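Local coordinates for 2-Keto-3-deoxy-(6-phospho-)gluconate aldolase (Thermoproteus tenax, PDB 2R91), which is an aldolase of the dihydrodipicolinate synthetase family, built on a TIM barrel, with four chains in its assembly, at residues 124-130 against 149-155; 173-179 against 190-196; 182-187 against 208-212. All coordinates share one frame; numbering follows the deposited sequence.

Contact 1 (124-130 against 149-155); sequences PVFLYNY and IRGVKDT. With SO4 (sulfate ion), chain E.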
# COMPACT_ATOMS: atom_id res chain seq x y z
N PRO A 124 6.13 -23.31 -24.72
CA PRO A 124 6.30 -21.97 -24.14
C PRO A 124 5.92 -21.93 -22.65
O PRO A 124 4.95 -22.57 -22.24
CB PRO A 124 5.32 -21.10 -24.93
CG PRO A 124 5.12 -21.84 -26.22
CD PRO A 124 5.17 -23.30 -25.84
N VAL A 125 6.72 -21.22 -21.86
CA VAL A 125 6.40 -20.94 -20.47
C VAL A 125 5.90 -19.49 -20.34
O VAL A 125 6.56 -18.56 -20.81
CB VAL A 125 7.63 -21.16 -19.57
CG1 VAL A 125 7.38 -20.65 -18.14
CG2 VAL A 125 8.02 -22.66 -19.56
N PHE A 126 4.72 -19.32 -19.74
CA PHE A 126 4.10 -17.99 -19.52
C PHE A 126 4.33 -17.54 -18.10
O PHE A 126 4.23 -18.34 -17.15
CB PHE A 126 2.58 -18.05 -19.71
CG PHE A 126 2.12 -18.02 -21.15
CD1 PHE A 126 2.77 -18.74 -22.13
CD2 PHE A 126 1.01 -17.28 -21.50
CE1 PHE A 126 2.32 -18.71 -23.46
CE2 PHE A 126 0.55 -17.25 -22.83
CZ PHE A 126 1.19 -17.96 -23.79
N LEU A 127 4.61 -16.25 -17.93
CA LEU A 127 4.52 -15.66 -16.61
C LEU A 127 3.05 -15.36 -16.33
O LEU A 127 2.35 -14.78 -17.16
CB LEU A 127 5.38 -14.39 -16.54
CG LEU A 127 5.05 -13.44 -15.38
CD1 LEU A 127 5.42 -13.98 -13.99
CD2 LEU A 127 5.68 -12.05 -15.65
N TYR A 128 2.55 -15.82 -15.18
CA TYR A 128 1.22 -15.46 -14.72
C TYR A 128 1.42 -14.54 -13.52
O TYR A 128 1.75 -14.99 -12.40
CB TYR A 128 0.40 -16.72 -14.36
CG TYR A 128 -0.95 -16.51 -13.66
CD1 TYR A 128 -1.71 -15.33 -13.84
CD2 TYR A 128 -1.49 -17.51 -12.87
CE1 TYR A 128 -2.94 -15.16 -13.18
CE2 TYR A 128 -2.70 -17.37 -12.22
CZ TYR A 128 -3.44 -16.20 -12.39
OH TYR A 128 -4.63 -16.12 -11.72
N ASN A 129 1.26 -13.24 -13.77
CA ASN A 129 1.54 -12.20 -12.81
C ASN A 129 0.22 -11.74 -12.18
O ASN A 129 -0.77 -11.53 -12.88
CB ASN A 129 2.27 -11.04 -13.55
CG ASN A 129 2.85 -9.99 -12.60
OD1 ASN A 129 2.47 -8.81 -12.66
ND2 ASN A 129 3.79 -10.39 -11.79
N TYR A 130 0.18 -11.64 -10.85
CA TYR A 130 -1.04 -11.29 -10.14
C TYR A 130 -0.63 -10.70 -8.80
O TYR A 130 -0.76 -11.34 -7.75
CB TYR A 130 -1.94 -12.53 -9.95
CG TYR A 130 -3.35 -12.25 -9.48
CD1 TYR A 130 -3.72 -10.99 -8.98
CD2 TYR A 130 -4.31 -13.25 -9.51
CE1 TYR A 130 -5.02 -10.75 -8.52
CE2 TYR A 130 -5.61 -13.01 -9.08
CZ TYR A 130 -5.94 -11.77 -8.58
OH TYR A 130 -7.22 -11.54 -8.17
N ILE A 149 10.79 -16.24 -21.04
CA ILE A 149 9.35 -16.09 -20.96
C ILE A 149 8.81 -15.84 -22.36
O ILE A 149 9.33 -14.97 -23.05
CB ILE A 149 9.00 -14.90 -20.02
CG1 ILE A 149 9.48 -15.17 -18.57
CG2 ILE A 149 7.51 -14.60 -20.04
CD1 ILE A 149 8.95 -16.46 -17.96
N ARG A 150 7.78 -16.56 -22.77
CA ARG A 150 7.22 -16.42 -24.12
C ARG A 150 5.73 -15.99 -24.10
O ARG A 150 5.04 -15.96 -25.13
CB ARG A 150 7.44 -17.73 -24.91
CG ARG A 150 8.94 -17.93 -25.23
CD ARG A 150 9.31 -19.35 -25.60
NE ARG A 150 8.83 -19.70 -26.92
CZ ARG A 150 8.77 -20.95 -27.40
NH1 ARG A 150 9.14 -22.00 -26.65
NH2 ARG A 150 8.30 -21.14 -28.62
N GLY A 151 5.25 -15.65 -22.91
CA GLY A 151 3.87 -15.27 -22.77
C GLY A 151 3.65 -14.69 -21.40
O GLY A 151 4.39 -15.00 -20.46
N VAL A 152 2.65 -13.82 -21.28
CA VAL A 152 2.34 -13.18 -19.99
C VAL A 152 0.84 -13.08 -19.78
O VAL A 152 0.09 -12.65 -20.68
CB VAL A 152 3.02 -11.78 -19.85
CG1 VAL A 152 2.81 -11.19 -18.45
CG2 VAL A 152 4.51 -11.85 -20.16
N LYS A 153 0.37 -13.48 -18.60
CA LYS A 153 -1.00 -13.17 -18.20
C LYS A 153 -0.86 -12.25 -17.01
O LYS A 153 -0.29 -12.66 -16.01
CB LYS A 153 -1.79 -14.41 -17.78
CG LYS A 153 -3.16 -14.05 -17.08
CD LYS A 153 -3.80 -15.30 -16.43
CE LYS A 153 -5.19 -15.13 -15.72
NZ LYS A 153 -5.66 -13.74 -15.36
N ASP A 154 -1.34 -11.01 -17.14
CA ASP A 154 -1.16 -10.00 -16.10
C ASP A 154 -2.54 -9.68 -15.53
O ASP A 154 -3.36 -8.99 -16.17
CB ASP A 154 -0.46 -8.77 -16.71
CG ASP A 154 0.05 -7.76 -15.65
OD1 ASP A 154 0.33 -8.16 -14.51
OD2 ASP A 154 0.15 -6.54 -15.97
N THR A 155 -2.83 -10.25 -14.37
CA THR A 155 -4.11 -9.99 -13.70
C THR A 155 -3.86 -8.76 -12.86
O THR A 155 -3.31 -8.84 -11.77
CB THR A 155 -4.65 -11.21 -12.87
OG1 THR A 155 -4.95 -12.28 -13.78
CG2 THR A 155 -5.96 -10.83 -12.18
S SO4 E . -7.60 -15.26 -12.82
O1 SO4 E . -6.29 -14.57 -12.68
O2 SO4 E . -8.19 -14.69 -14.05
O3 SO4 E . -7.59 -16.72 -12.77
O4 SO4 E . -8.50 -14.95 -11.69
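Sulfate oxygen O1 is gripped from both strands: Tyr-128 OH donates to it at a very short 2.5 Å, while Lys-153 NZ and Thr-155 OG1 also bond to it, though these two atoms crowd each other and their places are doubtful. Thr-41 holds the same tyrosine hydroxyl, and Thr-42 reaches the sulfate as well. Tyr-128 extends in the same direction as the Lys-153 chain, its CG trans to the main-chain nitrogen (chi1 171°), and its CD1 rests 3.3 Å from Lys-153 CD. The two segments are adjacent parallel strands of the eight-stranded TIM barrel, 22° apart. Their backbones zip together through Lys-153 N to Leu-127 O (2.8 Å) and Asn-129 N to Lys-153 O (2.8 Å), among others. Gly-151 lets the Phe-126 ring lie flat on the chain: Gly-151 CA sits 3.5 Å from the centroid of the Phe-126 ring, almost on the normal, while the buried Gly-151 N has no hydrogen-bond partner. Past the strand ends, Thr-155 CG2 lies over one face of the Tyr-130 ring, a CH-pi contact, 3.6 Å from its centroid. At the other end, Pro-124 CG lies over the Arg-150 guanidinium, 3.9 Å from CZ.

Contact 2 (173-179 against 190-196); sequences RVYNGSD and LDGVVAS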
# COMPACT_ATOMS: atom_id res chain seq x y z
N ARG A 173 3.21 -13.49 -26.35
CA ARG A 173 1.77 -13.29 -26.31
C ARG A 173 1.37 -12.72 -24.93
O ARG A 173 1.59 -13.36 -23.90
CB ARG A 173 1.05 -14.61 -26.54
CG ARG A 173 1.09 -15.14 -27.98
CD ARG A 173 0.83 -16.67 -28.01
NE ARG A 173 -0.46 -17.05 -27.42
CZ ARG A 173 -0.80 -18.27 -26.97
NH1 ARG A 173 0.07 -19.29 -27.02
NH2 ARG A 173 -2.01 -18.49 -26.45
N VAL A 174 0.78 -11.53 -24.93
CA VAL A 174 0.44 -10.79 -23.69
C VAL A 174 -1.08 -10.61 -23.53
O VAL A 174 -1.78 -10.21 -24.46
CB VAL A 174 1.21 -9.42 -23.62
CG1 VAL A 174 0.84 -8.65 -22.36
CG2 VAL A 174 2.73 -9.63 -23.70
N TYR A 175 -1.59 -10.95 -22.34
CA TYR A 175 -3.01 -10.95 -22.00
C TYR A 175 -3.22 -10.21 -20.68
O TYR A 175 -2.39 -10.31 -19.76
CB TYR A 175 -3.51 -12.39 -21.76
CG TYR A 175 -3.26 -13.28 -22.95
CD1 TYR A 175 -4.27 -13.51 -23.88
CD2 TYR A 175 -2.02 -13.84 -23.17
CE1 TYR A 175 -4.04 -14.28 -25.00
CE2 TYR A 175 -1.79 -14.65 -24.29
CZ TYR A 175 -2.82 -14.86 -25.18
OH TYR A 175 -2.60 -15.66 -26.28
N ASN A 176 -4.31 -9.47 -20.58
CA ASN A 176 -4.67 -8.88 -19.30
C ASN A 176 -5.79 -9.70 -18.66
O ASN A 176 -6.71 -10.17 -19.35
CB ASN A 176 -5.06 -7.38 -19.46
CG ASN A 176 -5.49 -6.77 -18.14
OD1 ASN A 176 -6.63 -6.93 -17.75
ND2 ASN A 176 -4.58 -6.11 -17.45
N GLY A 177 -5.73 -9.86 -17.34
CA GLY A 177 -6.65 -10.78 -16.63
C GLY A 177 -7.76 -10.09 -15.83
O GLY A 177 -8.54 -10.75 -15.14
N SER A 178 -7.85 -8.77 -15.93
CA SER A 178 -8.87 -8.02 -15.18
C SER A 178 -10.20 -7.96 -15.97
O SER A 178 -10.21 -7.57 -17.14
CB SER A 178 -8.34 -6.62 -14.81
OG SER A 178 -9.40 -5.84 -14.23
N ASP A 179 -11.29 -8.40 -15.36
CA ASP A 179 -12.62 -8.31 -16.00
C ASP A 179 -12.99 -6.86 -16.37
O ASP A 179 -13.74 -6.62 -17.32
CB ASP A 179 -13.68 -8.84 -15.06
CG ASP A 179 -13.63 -10.37 -14.94
OD1 ASP A 179 -13.97 -11.05 -15.91
OD2 ASP A 179 -13.24 -10.85 -13.88
N LEU A 190 -3.91 -5.90 -27.17
CA LEU A 190 -3.19 -6.95 -26.47
C LEU A 190 -3.47 -8.23 -27.27
O LEU A 190 -4.35 -8.24 -28.13
CB LEU A 190 -3.69 -7.09 -25.03
CG LEU A 190 -3.33 -5.91 -24.10
CD1 LEU A 190 -3.73 -6.31 -22.70
CD2 LEU A 190 -1.82 -5.62 -24.17
N ASP A 191 -2.75 -9.31 -26.98
CA ASP A 191 -3.02 -10.55 -27.70
C ASP A 191 -4.34 -11.18 -27.28
O ASP A 191 -4.86 -12.05 -27.95
CB ASP A 191 -1.87 -11.50 -27.50
CG ASP A 191 -0.63 -10.96 -28.11
OD1 ASP A 191 -0.52 -11.04 -29.34
OD2 ASP A 191 0.19 -10.38 -27.39
N GLY A 192 -4.89 -10.75 -26.14
CA GLY A 192 -6.15 -11.29 -25.70
C GLY A 192 -6.44 -10.94 -24.26
O GLY A 192 -5.74 -10.11 -23.62
N VAL A 193 -7.49 -11.55 -23.75
CA VAL A 193 -7.89 -11.41 -22.36
C VAL A 193 -7.93 -12.78 -21.71
O VAL A 193 -8.26 -13.76 -22.38
CB VAL A 193 -9.30 -10.72 -22.21
CG1 VAL A 193 -9.26 -9.30 -22.83
CG2 VAL A 193 -10.42 -11.54 -22.90
N VAL A 194 -7.64 -12.83 -20.42
CA VAL A 194 -7.88 -14.02 -19.63
C VAL A 194 -8.77 -13.65 -18.44
O VAL A 194 -8.33 -13.62 -17.31
CB VAL A 194 -6.56 -14.68 -19.11
CG1 VAL A 194 -6.85 -16.04 -18.44
CG2 VAL A 194 -5.56 -14.88 -20.23
N ALA A 195 -10.03 -13.39 -18.71
CA ALA A 195 -10.93 -12.88 -17.69
C ALA A 195 -11.84 -13.96 -17.10
O ALA A 195 -12.42 -14.79 -17.82
CB ALA A 195 -11.77 -11.69 -18.29
N SER A 196 -12.04 -13.91 -15.78
CA SER A 196 -12.90 -14.87 -15.07
C SER A 196 -14.32 -14.95 -15.62
O SER A 196 -14.94 -16.01 -15.59
CB SER A 196 -12.94 -14.51 -13.58
OG SER A 196 -13.70 -13.30 -13.37
O HOH W 1 -10.51 -12.06 -14.10
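Segments 173-179 and 190-196 run side by side in the same sense, their end-to-end directions 46° apart, with Tyr-175 beside Gly-192 and Asn-176 paired with Val-193. They carry the last two strands of the TIM barrel, 173-176 and 192-193, and helix 182-187 joins them in a beta-alpha-beta unit. Asp-191 opens the pairing with backbone and side chain together: its N donates to Val-174 O at 2.8 Å, and its carboxylate turns back to take Val-174 N on OD2, an oxygen whose position is less sure. Further along, Asn-176 N reaches Gly-192 O only weakly, but Val-194 N closes on Asn-176 O at 3.0 Å, coming from above the carbonyl plane.

Tyr-175 has CG anti to its carbonyl carbon (chi1 -57°), which brings the ring across bare Gly-192, with Tyr-175 CD1 3.4 Å from Gly-192 CA. Asp-191 CB stands over one ring face, toward the rim, and Val-193 N lies at the edge; Val-194 CG2 presses on the tyrosine CB. Arg-173 comes side-on to the phenol, NE and NH2 both donating to Tyr-175 OH, which is also hydrogen-bonded to Glu-2; two residues, through three bonds, thus hold the phenol oxygen. On the side of the pair where Asn-176 and Val-193 point, Leu-190 CD1 packs 3.7 Å from Asn-176 CB. The asparagine OD1 accepts the N-H of Ser-178 in an Asx turn that bends the chain after the strand.

Beyond the strands a water donates to Gly-177 O (2.6 Å) and Asp-179 OD2 and accepts the N-H of Ser-196. Ser-196 OG, which is also bonded to Tyr-239, donates to the syn lone pair of Asp-179 OD2 at 2.5 Å.

Contact 3 (182-187 against 208-212); sequences VFASFA and IRDAV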
# COMPACT_ATOMS: atom_id res chain seq x y z
N VAL A 182 -11.49 -5.83 -20.18
CA VAL A 182 -11.69 -6.61 -21.42
C VAL A 182 -11.79 -5.72 -22.66
O VAL A 182 -11.08 -5.88 -23.65
CB VAL A 182 -12.93 -7.52 -21.30
CG1 VAL A 182 -13.27 -8.15 -22.66
CG2 VAL A 182 -12.67 -8.65 -20.23
N PHE A 183 -12.72 -4.77 -22.60
CA PHE A 183 -12.85 -3.75 -23.63
C PHE A 183 -11.51 -3.08 -23.92
O PHE A 183 -11.03 -3.11 -25.06
CB PHE A 183 -13.96 -2.77 -23.19
CG PHE A 183 -13.90 -1.42 -23.83
CD1 PHE A 183 -13.73 -1.27 -25.20
CD2 PHE A 183 -14.09 -0.28 -23.04
CE1 PHE A 183 -13.68 0.01 -25.79
CE2 PHE A 183 -14.07 1.01 -23.62
CZ PHE A 183 -13.88 1.15 -24.97
N ALA A 184 -10.89 -2.50 -22.91
CA ALA A 184 -9.64 -1.79 -23.08
C ALA A 184 -8.51 -2.66 -23.68
O ALA A 184 -7.75 -2.20 -24.54
CB ALA A 184 -9.19 -1.19 -21.75
N SER A 185 -8.40 -3.90 -23.22
CA SER A 185 -7.40 -4.84 -23.80
C SER A 185 -7.57 -5.05 -25.30
O SER A 185 -6.60 -5.05 -26.04
CB SER A 185 -7.51 -6.20 -23.09
OG SER A 185 -7.23 -6.06 -21.72
N PHE A 186 -8.79 -5.30 -25.76
CA PHE A 186 -9.01 -5.42 -27.22
C PHE A 186 -8.72 -4.10 -27.95
O PHE A 186 -8.10 -4.09 -29.03
CB PHE A 186 -10.42 -5.91 -27.48
CG PHE A 186 -10.67 -7.34 -27.02
CD1 PHE A 186 -9.75 -8.36 -27.32
CD2 PHE A 186 -11.82 -7.66 -26.33
CE1 PHE A 186 -10.00 -9.70 -26.89
CE2 PHE A 186 -12.08 -8.97 -25.90
CZ PHE A 186 -11.16 -9.98 -26.19
N ALA A 187 -9.16 -3.00 -27.35
CA ALA A 187 -8.92 -1.66 -27.92
C ALA A 187 -7.44 -1.34 -28.14
O ALA A 187 -7.05 -0.69 -29.14
CB ALA A 187 -9.56 -0.62 -27.03
N ILE A 208 -18.08 -7.98 -26.90
CA ILE A 208 -17.13 -6.86 -26.77
C ILE A 208 -16.06 -6.91 -27.85
O ILE A 208 -15.75 -5.89 -28.48
CB ILE A 208 -16.47 -6.84 -25.37
CG1 ILE A 208 -17.54 -6.59 -24.30
CG2 ILE A 208 -15.33 -5.79 -25.33
CD1 ILE A 208 -16.98 -6.58 -22.85
N ARG A 209 -15.46 -8.08 -28.05
CA ARG A 209 -14.40 -8.23 -29.06
C ARG A 209 -14.92 -7.87 -30.47
O ARG A 209 -14.24 -7.17 -31.24
CB ARG A 209 -13.88 -9.69 -29.08
CG ARG A 209 -12.64 -9.86 -29.96
CD ARG A 209 -12.06 -11.30 -29.91
NE ARG A 209 -13.07 -12.27 -30.33
CZ ARG A 209 -12.95 -13.60 -30.22
NH1 ARG A 209 -11.85 -14.12 -29.67
NH2 ARG A 209 -13.95 -14.38 -30.60
N ASP A 210 -16.10 -8.39 -30.81
CA ASP A 210 -16.77 -8.08 -32.10
C ASP A 210 -16.99 -6.58 -32.27
O ASP A 210 -16.74 -6.01 -33.33
CB ASP A 210 -18.14 -8.76 -32.13
CG ASP A 210 -18.05 -10.26 -32.40
OD1 ASP A 210 -16.94 -10.75 -32.74
OD2 ASP A 210 -19.08 -10.96 -32.26
N ALA A 211 -17.45 -5.96 -31.20
CA ALA A 211 -17.77 -4.55 -31.25
C ALA A 211 -16.51 -3.74 -31.46
O ALA A 211 -16.48 -2.85 -32.29
CB ALA A 211 -18.52 -4.10 -29.97
N VAL A 212 -15.46 -4.03 -30.71
CA VAL A 212 -14.21 -3.32 -30.90
C VAL A 212 -13.68 -3.49 -32.33
O VAL A 212 -13.23 -2.53 -32.96
CB VAL A 212 -13.12 -3.73 -29.84
CG1 VAL A 212 -11.78 -3.13 -30.20
CG2 VAL A 212 -13.54 -3.30 -28.43
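Phe-186 turns its CG anti to its own carbonyl carbon (chi1 -67°), and Arg-209 swings CG anti to its backbone N (chi1 -171°), which sets the arginine's aliphatic chain flat against the phenylalanine ring. Arg-209 CG stands 4.0 Å from the centroid of the Phe-186 ring, close to the ring normal, a CH-pi contact, with Arg-209 CB 3.7 Å from Phe-186 CE2. The chain bends at chi3 while still over the ring, and carries its guanidinium off to a salt bridge with Asp-34 and a bond to the carbonyl of Met-1.

Ile-208 works its CG2 in against the other backbone, 3.6 Å from Phe-183 CA, while the same methyl meets the edge of the Phe-186 ring. Ile-208 CD1 touches Val-182 CG1. One turn on, Val-212 splits its branches: CG2 lies at the edge of the Phe-183 ring, 3.8 Å from Phe-183 CD1, and CG1 sits against the backbone between Phe-186 and Ala-187. No hydrogen bond crosses the pair, whose segment axes pass 9.4 Å apart at -40°.

These two outer helices of the barrel are flanked by helix 217-237, against which Phe-183 and Ile-208 pack; Phe-186 backs onto strands 192-193 and 2-6, and Phe-183 also meets Val-188 of the third subunit.

In the fold
Contacts 1 and 2 sit in one barrel wall, centres about 10 Å apart, and join where strand 149-154 pairs with 173-176: Asp-154 O lies 2.8 Å from Gly-177 N, and Val-152 N lies 2.9 Å from Arg-173 O. Both approach the sulfate, contact 1 by direct bonds and contact 2 through the Val-194 side chain, about 5 Å away; the ion is probably from the crystallisation liquor, though such ions often mark pockets. Contact 3 belongs to the outer layer: helix 182-187 links the two strands of contact 2, packing Ser-185 CB 3.6 Å from Val-193 CG1 and meeting the loop before strand 192-193 with Ser-185 O 3.0 Å from Leu-190 N. Contact 3 lies about 20 Å from contact 1, centre to centre, without touching it.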